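Local coordinates for protein lipoteichoic acid primase (Listeria monocytogenes, PDB 4UOP) that works outside the cell as an enzyme of the sulfatase family, with a magnesium ion bound in its catalytic domain, at residues Phe120-Gly123 with Tyr124-Asn127; Ala111-Ser114 with Val115-Thr119. All coordinates share one frame; numbering follows the deposited sequence.

Interaction 1: residues Phe120-Gly123 with Tyr124-Asn127; sequences FPSG and YYTN
Ser122 offers its hydroxyl to the two backbone amides that come round the next bend, those of Tyr124 and Tyr125. Both are true hydrogen bonds: Tyr124 N lies 2.9 Å from Ser122 OG with an N-H...O angle of 163°, and Tyr125 N gives an equally short bond at 159°. The first torsion of Ser122 makes this possible, for with chi1 at 173° OG swings to the carbonyl side and faces the chain that follows. A single polar atom thus grips two successive amides. The buried carbonyl oxygen of Tyr125, by contrast, finds no polar partner in the model.

Van der Waals contacts fill in around these bonds. Tyr124 CD1 sits 3.3 Å above one face of the Tyr125 ring, toward its rim, while Tyr125 CD2 comes within 3.7 Å of Ser122 OG. Asn127, whose CB points toward the 120-123 part of the loop, brings its amide alongside Ser122 and Pro121: OD1 lies 3.2 Å from Ser122 CB, and ND2 is 3.6 Å from Pro121 CA.

Outside the loop, Ser104 binds Ser122 O and Arg374 binds Pro121 O, whereas Lys289 of the second subunit packs on both tyrosines. A serine hydroxyl that accepts from the amide two residues on defines an ST turn, here bending the loop between helices 107-117 and 127-130.

Interaction 2: residues Ala111-Ser114 with Val115-Thr119; sequences AEWS and VYTST
Glu112 and Tyr116, one helical turn apart, run side by side and point the same way, with carboxylate and ring planes almost perpendicular (87°). Tyr116 OH donates to Glu112 OE1 over 2.7 Å, and OE1 receives it on its lone pair facing away from the other carboxylate oxygen. Glu112 is held further by Tyr167, which binds the same OE1, and by a salt bridge from OE2 to Arg163; this network probably favours the ionised carboxylate. Nearer the backbone, Glu112 O lies 3.1 Å above one face of the Tyr116 ring while accepting the helical bond from Tyr116 N.

Trp113 and Thr117 instead cross at a slant, the threonine lying against one face of the indole. Its CG2 makes a CH-pi contact 4.0 Å from the centroid of the Trp113 six-membered ring, and its OG1 sits 3.3 Å above the indole plane, toward the rim. With chi1 at 71°, Thr117 OG1 is brought back to donate to Trp113 O, 2.6 Å away, and that carbonyl takes Thr117 N on the opposite face of its plane. Here helix 107-117 ends in an ST turn, because Thr117 OG1 also accepts from Thr119 N. Thr119 OG1 donates to Thr117 OG1 as well, over 2.7 Å. Trp113 NE1 reaches across to Thr119 OG1 in a weak bond, 2.8 Å long but bent to 122°, while Val432 of helix 412-433 packs on both Trp113 and Thr119.

Read from the N terminus, interaction 2 comes first: it spans the last turns of helix 107-117, whose Thr108 is a magnesium ligand, and closes at Thr119 as the chain leaves the helix. Interaction 1 opens at the very next residue and closes where helix 127-130 begins, so the two stand in series and neither nests nor crosses. The loop nevertheless folds back on the helix it has left. Pro121 CD packs 3.5 Å from Ser114 OG, and Asn127 ND2 comes within 3.4 Å of Trp113 NE1. Interactions 1 and 2 together connect helix 107-117, which packs on strands 59-65 and 214-219, to the bend at Tyr124 and Tyr125, where Lys289 of the second subunit packs.

Interaction 1: residues Phe120-Gly123 with Tyr124-Asn127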
loop_
_atom_site.group_PDB
_atom_site.type_symbol
_atom_site.label_atom_id
_atom_site.label_comp_id
_atom_site.label_asym_id
_atom_site.label_seq_id
_atom_site.Cartn_x
_atom_site.Cartn_y
_atom_site.Cartn_z
ATOM N N PHE B 120 15.016 0.166 1.348
ATOM C CA PHE B 120 13.679 -0.056 1.898
ATOM C C PHE B 120 12.639 -0.261 0.809
ATOM O O PHE B 120 12.693 0.370 -0.250
ATOM C CB PHE B 120 13.275 1.110 2.806
ATOM C CG PHE B 120 14.059 1.176 4.077
ATOM C CD1 PHE B 120 13.716 0.387 5.155
ATOM C CD2 PHE B 120 15.162 2.022 4.187
ATOM C CE1 PHE B 120 14.444 0.441 6.332
ATOM C CE2 PHE B 120 15.902 2.080 5.360
ATOM C CZ PHE B 120 15.543 1.291 6.440
ATOM N N PRO B 121 11.666 -1.145 1.063
ATOM C CA PRO B 121 10.539 -1.192 0.147
ATOM C C PRO B 121 9.777 0.116 0.246
ATOM O O PRO B 121 9.908 0.830 1.239
ATOM C CB PRO B 121 9.708 -2.367 0.655
ATOM C CG PRO B 121 10.097 -2.525 2.069
ATOM C CD PRO B 121 11.505 -2.043 2.213
ATOM N N SER B 122 9.040 0.451 -0.794
ATOM C CA SER B 122 8.332 1.722 -0.832
ATOM C C SER B 122 7.139 1.740 0.116
ATOM O O SER B 122 6.582 0.687 0.455
ATOM C CB SER B 122 7.892 2.021 -2.265
ATOM O OG SER B 122 7.078 3.163 -2.324
ATOM N N GLY B 123 6.757 2.939 0.556
ATOM C CA GLY B 123 5.505 3.134 1.296
ATOM C C GLY B 123 4.296 3.155 0.363
ATOM O O GLY B 123 3.163 3.041 0.812
ATOM N N TYR B 124 4.551 3.293 -0.936
ATOM C CA TYR B 124 3.529 3.598 -1.946
ATOM C C TYR B 124 3.516 2.555 -3.077
ATOM O O TYR B 124 2.465 2.007 -3.394
ATOM C CB TYR B 124 3.818 5.009 -2.490
ATOM C CG TYR B 124 2.930 5.546 -3.604
ATOM C CD1 TYR B 124 3.085 5.109 -4.919
ATOM C CD2 TYR B 124 1.986 6.550 -3.358
ATOM C CE1 TYR B 124 2.297 5.611 -5.946
ATOM C CE2 TYR B 124 1.195 7.063 -4.381
ATOM C CZ TYR B 124 1.355 6.590 -5.672
ATOM O OH TYR B 124 0.578 7.091 -6.693
ATOM N N TYR B 125 4.681 2.300 -3.680
ATOM C CA TYR B 125 4.828 1.334 -4.790
ATOM C C TYR B 125 5.136 -0.107 -4.353
ATOM O O TYR B 125 5.495 -0.359 -3.210
ATOM C CB TYR B 125 5.991 1.753 -5.698
ATOM C CG TYR B 125 5.930 3.148 -6.269
ATOM C CD1 TYR B 125 4.992 3.487 -7.240
ATOM C CD2 TYR B 125 6.846 4.124 -5.867
ATOM C CE1 TYR B 125 4.951 4.767 -7.778
ATOM C CE2 TYR B 125 6.814 5.403 -6.400
ATOM C CZ TYR B 125 5.863 5.718 -7.353
ATOM O OH TYR B 125 5.832 6.983 -7.884
ATOM N N THR B 126 4.976 -1.041 -5.290
ATOM C CA THR B 126 5.677 -2.328 -5.248
ATOM C C THR B 126 6.960 -2.125 -6.049
ATOM O O THR B 126 6.920 -1.977 -7.275
ATOM C CB THR B 126 4.828 -3.475 -5.835
ATOM O OG1 THR B 126 3.701 -3.699 -4.985
ATOM C CG2 THR B 126 5.613 -4.755 -5.913
ATOM N N ASN B 127 8.093 -2.095 -5.357
ATOM C CA ASN B 127 9.352 -1.712 -5.989
ATOM C C ASN B 127 9.778 -2.656 -7.097
ATOM O O ASN B 127 10.383 -2.219 -8.073
ATOM C CB ASN B 127 10.474 -1.533 -4.947
ATOM C CG ASN B 127 10.394 -0.195 -4.237
ATOM O OD1 ASN B 127 9.588 0.665 -4.598
ATOM N ND2 ASN B 127 11.207 -0.017 -3.222
#

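Interaction 2: residues Ala111-Ser114 with Val115-Thr119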
loop_
_atom_site.group_PDB
_atom_site.type_symbol
_atom_site.label_atom_id
_atom_site.label_comp_id
_atom_site.label_asym_id
_atom_site.label_seq_id
_atom_site.Cartn_x
_atom_site.Cartn_y
_atom_site.Cartn_z
ATOM N N ALA B 111 10.238 -8.518 0.653
ATOM C CA ALA B 111 11.299 -9.228 1.343
ATOM C C ALA B 111 12.489 -9.422 0.419
ATOM O O ALA B 111 13.627 -9.123 0.785
ATOM C CB ALA B 111 10.795 -10.557 1.866
ATOM N N GLU B 112 12.228 -9.920 -0.792
ATOM C CA GLU B 112 13.271 -10.105 -1.777
ATOM C C GLU B 112 13.956 -8.776 -2.072
ATOM O O GLU B 112 15.185 -8.721 -2.134
ATOM C CB GLU B 112 12.694 -10.681 -3.060
ATOM C CG GLU B 112 12.212 -12.128 -2.941
ATOM C CD GLU B 112 11.862 -12.701 -4.303
ATOM O OE1 GLU B 112 12.794 -13.005 -5.066
ATOM O OE2 GLU B 112 10.650 -12.818 -4.607
ATOM N N TRP B 113 13.157 -7.728 -2.274
ATOM C CA TRP B 113 13.697 -6.387 -2.531
ATOM C C TRP B 113 14.701 -5.967 -1.455
ATOM O O TRP B 113 15.815 -5.484 -1.767
ATOM C CB TRP B 113 12.564 -5.348 -2.627
ATOM C CG TRP B 113 13.098 -3.965 -2.824
ATOM C CD1 TRP B 113 13.456 -3.084 -1.855
ATOM C CD2 TRP B 113 13.410 -3.334 -4.069
ATOM N NE1 TRP B 113 13.956 -1.932 -2.416
ATOM C CE2 TRP B 113 13.935 -2.058 -3.775
ATOM C CE3 TRP B 113 13.281 -3.716 -5.405
ATOM C CZ2 TRP B 113 14.337 -1.171 -4.770
ATOM C CZ3 TRP B 113 13.680 -2.830 -6.391
ATOM C CH2 TRP B 113 14.193 -1.576 -6.069
ATOM N N SER B 114 14.271 -6.093 -0.203
ATOM C CA SER B 114 15.069 -5.713 0.963
ATOM C C SER B 114 16.379 -6.482 1.019
ATOM O O SER B 114 17.449 -5.912 1.228
ATOM C CB SER B 114 14.273 -5.975 2.249
ATOM O OG SER B 114 13.217 -5.065 2.378
ATOM N N VAL B 115 16.290 -7.784 0.803
ATOM C CA VAL B 115 17.461 -8.631 0.881
ATOM C C VAL B 115 18.449 -8.366 -0.262
ATOM O O VAL B 115 19.655 -8.206 -0.021
ATOM C CB VAL B 115 17.051 -10.115 0.963
ATOM C CG1 VAL B 115 18.265 -11.024 0.902
ATOM C CG2 VAL B 115 16.265 -10.343 2.250
ATOM N N TYR B 116 17.962 -8.286 -1.494
ATOM C CA TYR B 116 18.872 -8.124 -2.631
ATOM C C TYR B 116 19.511 -6.724 -2.695
ATOM O O TYR B 116 20.662 -6.608 -3.110
ATOM C CB TYR B 116 18.185 -8.398 -3.967
ATOM C CG TYR B 116 17.471 -9.731 -4.082
ATOM C CD1 TYR B 116 17.902 -10.838 -3.388
ATOM C CD2 TYR B 116 16.363 -9.867 -4.912
ATOM C CE1 TYR B 116 17.230 -12.049 -3.496
ATOM C CE2 TYR B 116 15.689 -11.062 -5.024
ATOM C CZ TYR B 116 16.119 -12.148 -4.309
ATOM O OH TYR B 116 15.433 -13.344 -4.407
ATOM N N THR B 117 18.748 -5.693 -2.330
ATOM C CA THR B 117 19.150 -4.302 -2.574
ATOM C C THR B 117 19.678 -3.572 -1.346
ATOM O O THR B 117 20.361 -2.550 -1.500
ATOM C CB THR B 117 18.000 -3.430 -3.160
ATOM O OG1 THR B 117 16.990 -3.184 -2.167
ATOM C CG2 THR B 117 17.389 -4.085 -4.371
ATOM N N SER B 118 19.350 -4.055 -0.140
ATOM C CA SER B 118 19.614 -3.317 1.090
ATOM C C SER B 118 19.058 -1.887 1.016
ATOM O O SER B 118 19.692 -0.933 1.478
ATOM C CB SER B 118 21.120 -3.312 1.405
ATOM O OG SER B 118 21.360 -3.082 2.778
ATOM N N THR B 119 17.906 -1.740 0.377
ATOM C CA THR B 119 17.150 -0.482 0.397
ATOM C C THR B 119 15.746 -0.836 0.867
ATOM O O THR B 119 15.332 -2.001 0.778
ATOM C CB THR B 119 17.082 0.209 -0.989
ATOM O OG1 THR B 119 16.285 -0.558 -1.902
ATOM C CG2 THR B 119 18.441 0.397 -1.571
#